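Local structure of xyloglucan-specific endo-beta-1,4-glucanase BoGH9A (Bacteroides ovatus, 6DHT) at residues A[245-251]-A[497-503]; A[129-133]-A[506-511]; A[173-178]-A[330-334]; A[515-519]-A[544-548]. The protein hydrolyses internal beta-1,4-glucosidic linkages in the backbone of xyloglucan, releasing xyloglucan oligosaccharides. The contacts are given in a common frame with arbitrary orientation. Numbering follows the deposited sequence.

Contact 1: residues A[245-251]-A[497-503]; sequences FEGFVKP and HHRLSAS. With MG (magnesium ion), chain X; EDO (1,2-ethanediol), chain F.
Phe248 turns its ring face to Arg499 and its edge to the face of His497. Arg499 CG lies 3.6 Å from the centroid of the Phe248 ring, almost on its normal, a CH-pi contact. The Phe248 and His497 ring centroids are 5.4 Å apart, planes at 68°. Residues 245-251 form an irregular loop with Phe248 at the centre of an inverse gamma turn. A short helix starts at Arg499, with His498 at the N-cap position. CA atoms approach to 5.2 Å at Phe248-Arg499 and at Val249-Ser503. Phe248 takes chi1 m, and its CD2 lies 3.6 Å from Ala502 CB. Arg499 extends (m, t, t), and its NE and NH2 each donate to Glu246 O at 2.9 Å. Pro251 CG packs on Leu500 CD2 at 3.6 Å. Ser501 O binds magnesium at 2.1 Å. His497, a predicted active-site residue, hydrogen-bonds through ND1 to Glu548. Arg499 also donates to Gly170 O and to both oxygens of an ethanediol, probably from the crystallisation liquor, so main-chain carbonyls fix its guanidinium in place.

Contact 2: residues A[129-133]-A[506-511]; sequences AGQWH and IEDPIP. With MG (magnesium ion), chain X.
Trp132 has chi1 m and chi2 -86°, which lays its indole against the loop 506-511. Its NE1 donates to Asp508 O at 2.9 Å, nearly straight (169°). Over one ring face, Pro511 CD is 3.5 Å from the centroid of the Trp132 six-membered ring and Ile510 CA 4.0 Å from that of the five-membered ring, both CH-pi contacts. Ile510 (m, t) brings CG1 to 3.7 Å from Trp132 CD1. Ile506 (m, t) places CG2 3.9 Å from Trp132 CD1. Ile506 CD1 lies 2.9 Å from Gln131 O, and Gln131 (p, t) brings OE1 3.6 Å from Ile506 CG2. A type II' beta turn spans Ala129 to Trp132, with Gly130 at phi 68°. Residues 506-511 are extended apart from Glu507; the closest CA pair is Trp132-Ile510, 6.6 Å. The loop gives magnesium one direct ligand, Ile506 O (2.1 Å), and two water-mediated carbonyls, Glu507 O and Asp508 O. The turn follows helix 126-129; Trp132 and Ile510 both touch Tyr117 of helix 105-117, and Ile510 also packs on Leu500 of helix 499-503.

Contact 3: residues A[173-178]-A[330-334]; sequences NKYIVN and TGEYG. With EDO (1,2-ethanediol), chain E; IMD (imidazole), chain B.
This contact lines the active-site region, beside the predicted nucleophile Asp171. Tyr175 and Tyr333 form an edge-to-face pair, the edge of Tyr333 toward the face of Tyr175. Centroids are 4.9 Å apart, planes at 67°, and Tyr175 CD2 lies 3.3 Å from Tyr333 CD2. Both rings have chi1 m. Tyr175 OH accepts from Gly331 N at 3.1 Å and also hydrogen-bonds to Asp171. A side chain at Gly331 would crowd the Tyr175 ring. Residues 174-175 form an edge strand of a mixed sheet beside strand 239-241. Tyr175 occupies the N-cap position of helix 176-192, a helix of the (alpha/alpha)6 barrel of family 9. Residues 330-334 are a loop, with Tyr333 at positive phi (47/56). The nearest CA pairs are Val177-Tyr333 at 7.0 Å and Asn173-Thr330 at 7.8 Å. Asn178 (chi1 t) sets CB 3.9 Å from the Tyr333 ring centroid, over a face. Asp168 hydrogen-bonds to both Asn178 ND2 and Tyr333 OH. An imidazole donates from N3 to Tyr333 OH at 2.8 Å.

Contact 4: residues A[515-519]-A[544-548]; sequences VGGPN and YASNE. With IMD (imidazole), chain B.
The Val515 side chain lies against Asn547 and Ser546, its CG1 3.4 Å from Asn547 OD1 and its CG2 4.3 Å from Ser546 O. Its chi1 is m. Most of the remaining contact is backbone to backbone. Residues 515-519 form a loop, and residues from about 544 to 547 form a weakly bonded helix that leads into Glu548 in an extended conformation. The nearest CA pairs are Gly517-Ser546 at 4.9 Å and Val515-Asn547 at 5.1 Å. Gly517 N donates to Ser546 O at 2.9 Å. Gly516 N makes a weak hydrogen bond to Glu548 O at 3.0 Å. Two CA-H...O contacts add to these: Val515 CA to Glu548 O at 3.2 Å, and Ser546 CA to Gly517 O at 3.4 Å. Gly517 has phi 102° and psi -176°, angles that call for glycine. A water donates to both Gly517 O and Ala545 O, each at 2.8 Å. Asn519 (chi1 t) brings OD1 2.9 Å from Ala545 O; both are acceptors, so this is no hydrogen bond. Asn547 hydrogen-bonds to Tyr537 and, through ND2, to Asp539, a predicted active-site residue. Glu548, the predicted proton donor, has chi1 t and chi2 p. Its OE1 hydrogen-bonds to His497, and its OE2 accepts from imidazole N1 at 2.7 Å. The loop thus meets Glu548 weakly, at its main-chain oxygen, while the carboxylate leads away to the predicted active site.

How the contacts relate
Contacts 3 and 4 are buried and lie nearer the centre of the chain. Contacts 1 and 2 are partly buried and farther out. Contacts 1 and 2 share the magnesium ion and its three waters, and Ser501 OG meets Ile510 N at 3.0 Å. Contact 1 also reaches the other two. His497 N lies 2.8 Å from Asn547 O of contact 4, and Phe245 CZ lies 3.5 Å from Thr330 CA of contact 3. Contacts 3 and 4 do not touch but bind the same imidazole. Chemistry differs: contact 1 mixes aromatic packing with arginine hydrogen bonds, contact 2 rests on one tryptophan and contact 3 on a tyrosine pair, whereas contact 4 relies on main-chain bonds and glycines.

Contact 1: residues A[245-251]-A[497-503]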
loop_
_atom_site.group_PDB
_atom_site.type_symbol
_atom_site.label_atom_id
_atom_site.label_comp_id
_atom_site.label_asym_id
_atom_site.label_seq_id
_atom_site.Cartn_x
_atom_site.Cartn_y
_atom_site.Cartn_z
ATOM N N PHE A 245 -2.636 -19.808 12.592
ATOM C CA PHE A 245 -1.682 -18.747 12.878
ATOM C C PHE A 245 -0.770 -19.197 13.998
ATOM O O PHE A 245 -1.238 -19.799 14.970
ATOM C CB PHE A 245 -2.391 -17.463 13.303
ATOM C CG PHE A 245 -3.132 -16.783 12.204
ATOM C CD1 PHE A 245 -2.471 -16.363 11.050
ATOM C CD2 PHE A 245 -4.472 -16.475 12.351
ATOM C CE1 PHE A 245 -3.160 -15.700 10.039
ATOM C CE2 PHE A 245 -5.167 -15.805 11.364
ATOM C CZ PHE A 245 -4.494 -15.394 10.198
ATOM N N GLU A 246 0.519 -18.932 13.857
ATOM C CA GLU A 246 1.500 -19.124 14.905
ATOM C C GLU A 246 1.308 -18.149 16.049
ATOM O O GLU A 246 0.639 -17.114 15.931
ATOM C CB GLU A 246 2.911 -18.949 14.324
ATOM C CG GLU A 246 3.255 -19.883 13.188
ATOM C CD GLU A 246 3.637 -21.307 13.606
ATOM O OE1 GLU A 246 3.267 -21.737 14.726
ATOM O OE2 GLU A 246 4.314 -21.996 12.805
ATOM N N GLY A 247 1.900 -18.463 17.197
ATOM C CA GLY A 247 1.961 -17.504 18.273
ATOM C C GLY A 247 2.935 -16.396 17.918
ATOM O O GLY A 247 3.472 -16.356 16.787
ATOM N N PHE A 248 3.150 -15.501 18.867
ATOM C CA PHE A 248 4.065 -14.376 18.699
ATOM C C PHE A 248 5.502 -14.823 18.990
ATOM O O PHE A 248 6.100 -14.470 20.016
ATOM C CB PHE A 248 3.585 -13.154 19.482
ATOM C CG PHE A 248 2.517 -12.382 18.746
ATOM C CD1 PHE A 248 1.358 -13.021 18.331
ATOM C CD2 PHE A 248 2.723 -11.072 18.352
ATOM C CE1 PHE A 248 0.395 -12.351 17.604
ATOM C CE2 PHE A 248 1.755 -10.392 17.611
ATOM C CZ PHE A 248 0.592 -11.037 17.242
ATOM N N VAL A 249 6.032 -15.596 18.046
ATOM C CA VAL A 249 7.354 -16.186 18.157
ATOM C C VAL A 249 8.198 -15.800 16.950
ATOM O O VAL A 249 7.659 -15.380 15.925
ATOM C CB VAL A 249 7.269 -17.715 18.228
ATOM C CG1 VAL A 249 6.398 -18.135 19.420
ATOM C CG2 VAL A 249 6.703 -18.312 16.975
ATOM N N LYS A 250 9.510 -15.950 17.071
ATOM C CA LYS A 250 10.411 -15.637 15.976
ATOM C C LYS A 250 10.236 -16.632 14.833
ATOM O O LYS A 250 9.864 -17.782 15.050
ATOM C CB LYS A 250 11.862 -15.693 16.448
ATOM C CG LYS A 250 12.263 -14.721 17.511
ATOM C CD LYS A 250 13.639 -15.132 18.074
ATOM C CE LYS A 250 13.996 -14.406 19.361
ATOM N NZ LYS A 250 14.615 -13.093 19.084
ATOM N N PRO A 251 10.518 -16.213 13.596
ATOM C CA PRO A 251 10.382 -17.189 12.506
ATOM C C PRO A 251 11.157 -18.508 12.702
ATOM O O PRO A 251 10.636 -19.579 12.388
ATOM C CB PRO A 251 10.914 -16.417 11.295
ATOM C CG PRO A 251 10.584 -15.009 11.592
ATOM C CD PRO A 251 10.763 -14.855 13.085
ATOM N N HIS A 497 0.969 -4.653 15.955
ATOM C CA HIS A 497 0.568 -6.030 15.879
ATOM C C HIS A 497 1.320 -6.636 14.719
ATOM O O HIS A 497 0.837 -6.665 13.579
ATOM C CB HIS A 497 -0.950 -6.110 15.689
ATOM C CG HIS A 497 -1.482 -7.502 15.527
ATOM N ND1 HIS A 497 -1.537 -8.147 14.312
ATOM C CD2 HIS A 497 -2.008 -8.371 16.428
ATOM C CE1 HIS A 497 -2.034 -9.361 14.473
ATOM N NE2 HIS A 497 -2.339 -9.515 15.754
ATOM N N HIS A 498 2.525 -7.106 15.018
ATOM C CA HIS A 498 3.481 -7.529 13.989
ATOM C C HIS A 498 4.357 -8.575 14.636
ATOM O O HIS A 498 5.167 -8.251 15.504
ATOM C CB HIS A 498 4.332 -6.311 13.590
ATOM C CG HIS A 498 5.246 -6.538 12.429
ATOM N ND1 HIS A 498 6.423 -5.828 12.266
ATOM C CD2 HIS A 498 5.129 -7.324 11.335
ATOM C CE1 HIS A 498 6.994 -6.192 11.129
ATOM N NE2 HIS A 498 6.233 -7.101 10.548
ATOM N N ARG A 499 4.206 -9.822 14.230
ATOM C CA ARG A 499 4.961 -10.876 14.901
ATOM C C ARG A 499 6.471 -10.657 14.793
ATOM O O ARG A 499 7.198 -10.950 15.739
ATOM C CB ARG A 499 4.579 -12.261 14.404
ATOM C CG ARG A 499 3.229 -12.774 14.937
ATOM C CD ARG A 499 2.810 -14.043 14.231
ATOM N NE ARG A 499 1.559 -14.603 14.759
ATOM C CZ ARG A 499 0.358 -14.113 14.511
ATOM N NH1 ARG A 499 0.227 -13.015 13.763
ATOM N NH2 ARG A 499 -0.721 -14.703 15.001
ATOM N N LEU A 500 6.965 -10.098 13.685
ATOM C CA LEU A 500 8.405 -9.838 13.627
ATOM C C LEU A 500 8.883 -8.838 14.677
ATOM O O LEU A 500 9.853 -9.092 15.389
ATOM C CB LEU A 500 8.819 -9.332 12.247
ATOM C CG LEU A 500 8.861 -10.343 11.104
ATOM C CD1 LEU A 500 9.226 -9.623 9.788
ATOM C CD2 LEU A 500 9.825 -11.475 11.324
ATOM N N SER A 501 8.237 -7.685 14.775
ATOM C CA SER A 501 8.645 -6.678 15.754
ATOM C C SER A 501 8.410 -7.155 17.193
ATOM O O SER A 501 9.122 -6.742 18.124
ATOM C CB SER A 501 7.912 -5.353 15.550
ATOM O OG SER A 501 8.289 -4.753 14.309
ATOM N N ALA A 502 7.386 -7.982 17.383
ATOM C CA ALA A 502 6.974 -8.354 18.739
ATOM C C ALA A 502 7.856 -9.457 19.286
ATOM O O ALA A 502 7.989 -9.583 20.512
ATOM C CB ALA A 502 5.497 -8.773 18.762
ATOM N N SER A 503 8.448 -10.269 18.421
ATOM C CA SER A 503 9.217 -11.427 18.874
ATOM C C SER A 503 10.713 -11.240 18.807
ATOM O O SER A 503 11.464 -12.122 19.224
ATOM C CB SER A 503 8.835 -12.672 18.093
ATOM O OG SER A 503 9.197 -12.540 16.729
HETATM MG MG MG X . 10.647 -5.632 18.994
HETATM C C1 EDO F . -4.103 -13.005 13.841
HETATM O O1 EDO F . -3.308 -13.603 14.885
HETATM C C2 EDO F . -3.344 -12.912 12.515
HETATM O O2 EDO F . -2.237 -12.022 12.682
HETATM O O HOH W 1 11.082 -4.691 17.115
HETATM O O HOH W 2 10.496 -6.762 20.715
HETATM O O HOH W 3 9.321 -4.208 19.418
#

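Contact 2: residues A[129-133]-A[506-511]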
loop_
_atom_site.group_PDB
_atom_site.type_symbol
_atom_site.label_atom_id
_atom_site.label_comp_id
_atom_site.label_asym_id
_atom_site.label_seq_id
_atom_site.Cartn_x
_atom_site.Cartn_y
_atom_site.Cartn_z
ATOM N N ALA A 129 19.979 -4.124 7.303
ATOM C CA ALA A 129 18.843 -4.155 8.228
ATOM C C ALA A 129 18.997 -3.239 9.417
ATOM O O ALA A 129 18.013 -2.913 10.073
ATOM C CB ALA A 129 18.611 -5.577 8.713
ATOM N N GLY A 130 20.221 -2.828 9.722
ATOM C CA GLY A 130 20.444 -2.079 10.952
ATOM C C GLY A 130 20.222 -2.972 12.166
ATOM O O GLY A 130 20.527 -4.169 12.134
ATOM N N GLN A 131 19.671 -2.416 13.238
ATOM C CA GLN A 131 19.533 -3.202 14.461
ATOM C C GLN A 131 18.513 -4.338 14.337
ATOM O O GLN A 131 18.519 -5.260 15.150
ATOM C CB GLN A 131 19.182 -2.318 15.658
ATOM C CG GLN A 131 17.839 -1.648 15.583
ATOM C CD GLN A 131 17.554 -0.804 16.821
ATOM O OE1 GLN A 131 17.942 -1.159 17.928
ATOM N NE2 GLN A 131 16.896 0.324 16.629
ATOM N N TRP A 132 17.651 -4.287 13.319
ATOM C CA TRP A 132 16.627 -5.328 13.143
ATOM C C TRP A 132 17.103 -6.431 12.213
ATOM O O TRP A 132 16.426 -6.779 11.243
ATOM C CB TRP A 132 15.316 -4.728 12.614
ATOM C CG TRP A 132 14.801 -3.584 13.467
ATOM C CD1 TRP A 132 14.011 -3.674 14.572
ATOM C CD2 TRP A 132 15.074 -2.198 13.280
ATOM N NE1 TRP A 132 13.773 -2.430 15.081
ATOM C CE2 TRP A 132 14.414 -1.502 14.299
ATOM C CE3 TRP A 132 15.815 -1.476 12.342
ATOM C CZ2 TRP A 132 14.477 -0.124 14.410
ATOM C CZ3 TRP A 132 15.874 -0.119 12.449
ATOM C CH2 TRP A 132 15.206 0.552 13.462
ATOM N N HIS A 133 18.282 -6.971 12.508
ATOM C CA HIS A 133 18.828 -8.082 11.744
ATOM C C HIS A 133 18.360 -9.391 12.336
ATOM O O HIS A 133 18.090 -9.464 13.539
ATOM C CB HIS A 133 20.364 -8.021 11.699
ATOM C CG HIS A 133 21.012 -7.938 13.045
ATOM N ND1 HIS A 133 21.335 -9.056 13.784
ATOM C CD2 HIS A 133 21.400 -6.872 13.786
ATOM C CE1 HIS A 133 21.892 -8.683 14.923
ATOM N NE2 HIS A 133 21.946 -7.364 14.949
ATOM N N ILE A 506 14.181 -6.395 20.306
ATOM C CA ILE A 506 14.467 -4.994 20.033
ATOM C C ILE A 506 13.245 -4.162 20.394
ATOM O O ILE A 506 12.131 -4.467 19.964
ATOM C CB ILE A 506 14.842 -4.798 18.555
ATOM C CG1 ILE A 506 16.083 -5.634 18.238
ATOM C CG2 ILE A 506 15.090 -3.329 18.252
ATOM C CD1 ILE A 506 16.240 -5.959 16.810
ATOM N N GLU A 507 13.437 -3.158 21.235
ATOM C CA GLU A 507 12.331 -2.349 21.730
ATOM C C GLU A 507 11.641 -1.611 20.571
ATOM O O GLU A 507 10.430 -1.701 20.399
ATOM C CB GLU A 507 12.821 -1.353 22.789
ATOM C CG GLU A 507 11.742 -0.394 23.285
ATOM C CD GLU A 507 12.212 0.517 24.408
ATOM O OE1 GLU A 507 13.259 0.229 25.023
ATOM O OE2 GLU A 507 11.528 1.528 24.671
ATOM N N ASP A 508 12.404 -0.881 19.776
ATOM C CA ASP A 508 11.784 -0.129 18.698
ATOM C C ASP A 508 11.258 -1.089 17.636
ATOM O O ASP A 508 11.907 -2.078 17.288
ATOM C CB ASP A 508 12.786 0.830 18.075
ATOM C CG ASP A 508 13.071 2.018 18.950
ATOM O OD1 ASP A 508 12.250 2.321 19.848
ATOM O OD2 ASP A 508 14.120 2.642 18.724
ATOM N N PRO A 509 10.055 -0.800 17.110
ATOM C CA PRO A 509 9.533 -1.652 16.039
ATOM C C PRO A 509 10.327 -1.521 14.734
ATOM O O PRO A 509 11.032 -0.530 14.517
ATOM C CB PRO A 509 8.124 -1.102 15.827
ATOM C CG PRO A 509 8.219 0.322 16.208
ATOM C CD PRO A 509 9.153 0.331 17.397
ATOM N N ILE A 510 10.193 -2.513 13.860
ATOM C CA ILE A 510 10.787 -2.421 12.530
ATOM C C ILE A 510 10.143 -1.193 11.874
ATOM O O ILE A 510 8.917 -1.015 11.914
ATOM C CB ILE A 510 10.563 -3.702 11.722
ATOM C CG1 ILE A 510 11.220 -4.885 12.459
ATOM C CG2 ILE A 510 11.155 -3.545 10.298
ATOM C CD1 ILE A 510 10.973 -6.248 11.843
ATOM N N PRO A 511 10.959 -0.319 11.263
ATOM C CA PRO A 511 10.420 0.945 10.748
ATOM C C PRO A 511 9.763 0.816 9.365
ATOM O O PRO A 511 10.005 -0.124 8.623
ATOM C CB PRO A 511 11.672 1.838 10.628
ATOM C CG PRO A 511 12.769 0.872 10.348
ATOM C CD PRO A 511 12.430 -0.364 11.192
HETATM MG MG MG X . 10.647 -5.632 18.994
HETATM O O HOH W 3 9.321 -4.208 19.418
HETATM O O HOH W 1 11.082 -4.691 17.115
HETATM O O HOH W 2 10.496 -6.762 20.715
#

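Contact 3: residues A[173-178]-A[330-334]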
loop_
_atom_site.group_PDB
_atom_site.type_symbol
_atom_site.label_atom_id
_atom_site.label_comp_id
_atom_site.label_asym_id
_atom_site.label_seq_id
_atom_site.Cartn_x
_atom_site.Cartn_y
_atom_site.Cartn_z
ATOM N N ASN A 173 2.320 -16.100 6.823
ATOM C CA ASN A 173 1.857 -16.789 5.635
ATOM C C ASN A 173 1.997 -15.938 4.373
ATOM O O ASN A 173 2.245 -14.737 4.492
ATOM C CB ASN A 173 0.424 -17.241 5.895
ATOM C CG ASN A 173 0.334 -18.074 7.164
ATOM O OD1 ASN A 173 0.872 -19.182 7.193
ATOM N ND2 ASN A 173 -0.234 -17.511 8.219
ATOM N N LYS A 174 1.897 -16.545 3.204
ATOM C CA LYS A 174 2.170 -15.858 1.933
ATOM C C LYS A 174 0.970 -16.067 1.039
ATOM O O LYS A 174 0.583 -17.208 0.793
ATOM C CB LYS A 174 3.432 -16.414 1.286
ATOM C CG LYS A 174 4.627 -16.400 2.229
ATOM C CD LYS A 174 5.933 -16.776 1.592
ATOM C CE LYS A 174 5.877 -18.148 0.949
ATOM N NZ LYS A 174 7.227 -18.653 0.621
ATOM N N TYR A 175 0.375 -14.998 0.530
ATOM C CA TYR A 175 -0.909 -15.060 -0.155
ATOM C C TYR A 175 -0.807 -14.463 -1.555
ATOM O O TYR A 175 -0.345 -13.322 -1.713
ATOM C CB TYR A 175 -1.944 -14.261 0.611
ATOM C CG TYR A 175 -2.106 -14.607 2.093
ATOM C CD1 TYR A 175 -1.185 -14.156 3.037
ATOM C CD2 TYR A 175 -3.204 -15.340 2.570
ATOM C CE1 TYR A 175 -1.326 -14.423 4.400
ATOM C CE2 TYR A 175 -3.348 -15.620 3.928
ATOM C CZ TYR A 175 -2.414 -15.160 4.840
ATOM O OH TYR A 175 -2.569 -15.423 6.204
ATOM N N ILE A 176 -1.250 -15.189 -2.573
ATOM C CA ILE A 176 -1.120 -14.734 -3.951
ATOM C C ILE A 176 -2.000 -13.513 -4.263
ATOM O O ILE A 176 -1.563 -12.566 -4.935
ATOM C CB ILE A 176 -1.445 -15.893 -4.931
ATOM C CG1 ILE A 176 -0.322 -16.939 -4.957
ATOM C CG2 ILE A 176 -1.644 -15.348 -6.344
ATOM C CD1 ILE A 176 1.002 -16.461 -5.540
ATOM N N VAL A 177 -3.227 -13.495 -3.775
ATOM C CA VAL A 177 -4.115 -12.374 -4.055
ATOM C C VAL A 177 -3.509 -11.097 -3.509
ATOM O O VAL A 177 -3.351 -10.086 -4.238
ATOM C CB VAL A 177 -5.522 -12.625 -3.505
ATOM C CG1 VAL A 177 -6.347 -11.353 -3.439
ATOM C CG2 VAL A 177 -6.222 -13.674 -4.364
ATOM N N ASN A 178 -3.142 -11.110 -2.235
ATOM C CA ASN A 178 -2.709 -9.875 -1.619
ATOM C C ASN A 178 -1.350 -9.438 -2.143
ATOM O O ASN A 178 -1.129 -8.239 -2.378
ATOM C CB ASN A 178 -2.662 -10.032 -0.108
ATOM C CG ASN A 178 -2.711 -8.710 0.592
ATOM O OD1 ASN A 178 -3.507 -7.846 0.230
ATOM N ND2 ASN A 178 -1.832 -8.519 1.560
ATOM N N THR A 330 -6.097 -19.456 8.549
ATOM C CA THR A 330 -5.331 -18.228 8.334
ATOM C C THR A 330 -6.095 -17.341 7.346
ATOM O O THR A 330 -7.221 -17.640 7.012
ATOM C CB THR A 330 -3.958 -18.563 7.803
ATOM O OG1 THR A 330 -4.109 -19.291 6.595
ATOM C CG2 THR A 330 -3.189 -19.416 8.810
ATOM N N GLY A 331 -5.488 -16.247 6.862
ATOM C CA GLY A 331 -6.246 -15.237 6.132
ATOM C C GLY A 331 -6.992 -15.771 4.915
ATOM O O GLY A 331 -6.420 -16.475 4.099
ATOM N N GLU A 332 -8.272 -15.424 4.790
ATOM C CA GLU A 332 -9.075 -15.996 3.724
ATOM C C GLU A 332 -8.816 -15.333 2.377
ATOM O O GLU A 332 -8.618 -16.028 1.383
ATOM C CB GLU A 332 -10.563 -15.934 4.032
ATOM C CG GLU A 332 -11.378 -16.687 2.997
ATOM C CD GLU A 332 -12.859 -16.734 3.322
ATOM O OE1 GLU A 332 -13.383 -15.719 3.839
ATOM O OE2 GLU A 332 -13.488 -17.790 3.046
ATOM N N TYR A 333 -8.829 -14.000 2.346
ATOM C CA TYR A 333 -8.802 -13.251 1.068
ATOM C C TYR A 333 -9.811 -13.851 0.110
ATOM O O TYR A 333 -9.457 -14.269 -0.995
ATOM C CB TYR A 333 -7.402 -13.216 0.429
ATOM C CG TYR A 333 -6.425 -12.373 1.232
ATOM C CD1 TYR A 333 -6.504 -10.986 1.220
ATOM C CD2 TYR A 333 -5.443 -12.956 2.006
ATOM C CE1 TYR A 333 -5.629 -10.198 1.968
ATOM C CE2 TYR A 333 -4.566 -12.182 2.770
ATOM C CZ TYR A 333 -4.666 -10.789 2.719
ATOM O OH TYR A 333 -3.833 -9.990 3.452
ATOM N N GLY A 334 -11.058 -13.906 0.574
ATOM C CA GLY A 334 -12.144 -14.484 -0.194
ATOM C C GLY A 334 -12.863 -13.424 -1.004
ATOM O O GLY A 334 -12.837 -12.242 -0.651
HETATM C C1 EDO E . -7.259 -10.981 5.151
HETATM O O1 EDO E . -7.333 -11.497 6.482
HETATM C C2 EDO E . -8.670 -10.771 4.610
HETATM O O2 EDO E . -9.317 -12.038 4.409
HETATM N N1 IMD B . -3.460 -7.875 7.574
HETATM C C2 IMD B . -3.500 -8.762 6.554
HETATM N N3 IMD B . -4.100 -8.153 5.503
HETATM C C4 IMD B . -4.451 -6.901 5.870
HETATM C C5 IMD B . -4.045 -6.725 7.184
#

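Contact 4: residues A[515-519]-A[544-548]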
loop_
_atom_site.group_PDB
_atom_site.type_symbol
_atom_site.label_atom_id
_atom_site.label_comp_id
_atom_site.label_asym_id
_atom_site.label_seq_id
_atom_site.Cartn_x
_atom_site.Cartn_y
_atom_site.Cartn_z
ATOM N N VAL A 515 0.299 1.426 10.070
ATOM C CA VAL A 515 -0.647 0.597 10.808
ATOM C C VAL A 515 -2.072 0.826 10.298
ATOM O O VAL A 515 -2.367 1.839 9.674
ATOM C CB VAL A 515 -0.555 0.823 12.359
ATOM C CG1 VAL A 515 0.844 0.508 12.843
ATOM C CG2 VAL A 515 -0.941 2.241 12.737
ATOM N N GLY A 516 -2.974 -0.113 10.558
ATOM C CA GLY A 516 -4.307 -0.063 9.978
ATOM C C GLY A 516 -5.105 1.183 10.330
ATOM O O GLY A 516 -5.800 1.753 9.494
ATOM N N GLY A 517 -5.045 1.589 11.597
ATOM C CA GLY A 517 -5.636 2.828 12.066
ATOM C C GLY A 517 -6.947 2.647 12.783
ATOM O O GLY A 517 -7.410 1.519 12.979
ATOM N N PRO A 518 -7.551 3.778 13.149
ATOM C CA PRO A 518 -8.778 3.764 13.962
ATOM C C PRO A 518 -9.861 2.913 13.347
ATOM O O PRO A 518 -10.141 3.040 12.170
ATOM C CB PRO A 518 -9.217 5.233 13.965
ATOM C CG PRO A 518 -8.011 6.017 13.672
ATOM C CD PRO A 518 -7.110 5.141 12.828
ATOM N N ASN A 519 -10.519 2.112 14.180
ATOM C CA ASN A 519 -11.461 1.090 13.745
ATOM C C ASN A 519 -12.421 0.805 14.898
ATOM O O ASN A 519 -12.056 0.100 15.817
ATOM C CB ASN A 519 -10.699 -0.182 13.355
ATOM C CG ASN A 519 -11.607 -1.354 12.983
ATOM O OD1 ASN A 519 -11.160 -2.508 12.926
ATOM N ND2 ASN A 519 -12.860 -1.069 12.679
ATOM N N TYR A 544 -5.038 -6.392 16.610
ATOM C CA TYR A 544 -5.296 -6.721 15.210
ATOM C C TYR A 544 -6.266 -5.702 14.635
ATOM O O TYR A 544 -6.163 -5.338 13.452
ATOM C CB TYR A 544 -5.912 -8.118 15.123
ATOM C CG TYR A 544 -5.967 -8.802 13.781
ATOM C CD1 TYR A 544 -4.894 -8.789 12.888
ATOM C CD2 TYR A 544 -7.060 -9.583 13.447
ATOM C CE1 TYR A 544 -4.946 -9.481 11.683
ATOM C CE2 TYR A 544 -7.113 -10.278 12.244
ATOM C CZ TYR A 544 -6.053 -10.224 11.369
ATOM O OH TYR A 544 -6.106 -10.917 10.175
ATOM N N ALA A 545 -7.192 -5.201 15.443
ATOM C CA ALA A 545 -8.271 -4.346 14.946
ATOM C C ALA A 545 -7.769 -2.988 14.464
ATOM O O ALA A 545 -8.312 -2.418 13.504
ATOM C CB ALA A 545 -9.334 -4.142 16.052
ATOM N N SER A 546 -6.755 -2.462 15.133
ATOM C CA SER A 546 -6.317 -1.077 14.862
ATOM C C SER A 546 -4.827 -0.883 14.608
ATOM O O SER A 546 -4.431 0.201 14.117
ATOM C CB SER A 546 -6.750 -0.121 16.002
ATOM O OG SER A 546 -5.892 -0.188 17.150
ATOM N N ASN A 547 -4.010 -1.876 14.935
ATOM C CA ASN A 547 -2.550 -1.692 14.929
ATOM C C ASN A 547 -1.806 -2.772 14.126
ATOM O O ASN A 547 -0.624 -2.987 14.335
ATOM C CB ASN A 547 -2.019 -1.631 16.383
ATOM C CG ASN A 547 -0.875 -0.671 16.547
ATOM O OD1 ASN A 547 -0.773 0.338 15.827
ATOM N ND2 ASN A 547 -0.044 -0.903 17.567
ATOM N N GLU A 548 -2.516 -3.452 13.231
ATOM C CA GLU A 548 -1.946 -4.448 12.328
ATOM C C GLU A 548 -1.118 -3.758 11.221
ATOM O O GLU A 548 -1.302 -2.574 10.951
ATOM C CB GLU A 548 -3.095 -5.278 11.721
ATOM C CG GLU A 548 -2.829 -6.142 10.503
ATOM C CD GLU A 548 -2.015 -7.385 10.733
ATOM O OE1 GLU A 548 -1.191 -7.438 11.674
ATOM O OE2 GLU A 548 -2.127 -8.279 9.864
HETATM N N1 IMD B . -3.460 -7.875 7.574
HETATM C C2 IMD B . -3.500 -8.762 6.554
HETATM N N3 IMD B . -4.100 -8.153 5.503
HETATM C C4 IMD B . -4.451 -6.901 5.870
HETATM C C5 IMD B . -4.045 -6.725 7.184
HETATM O O HOH W 4 -7.332 -0.801 11.467
#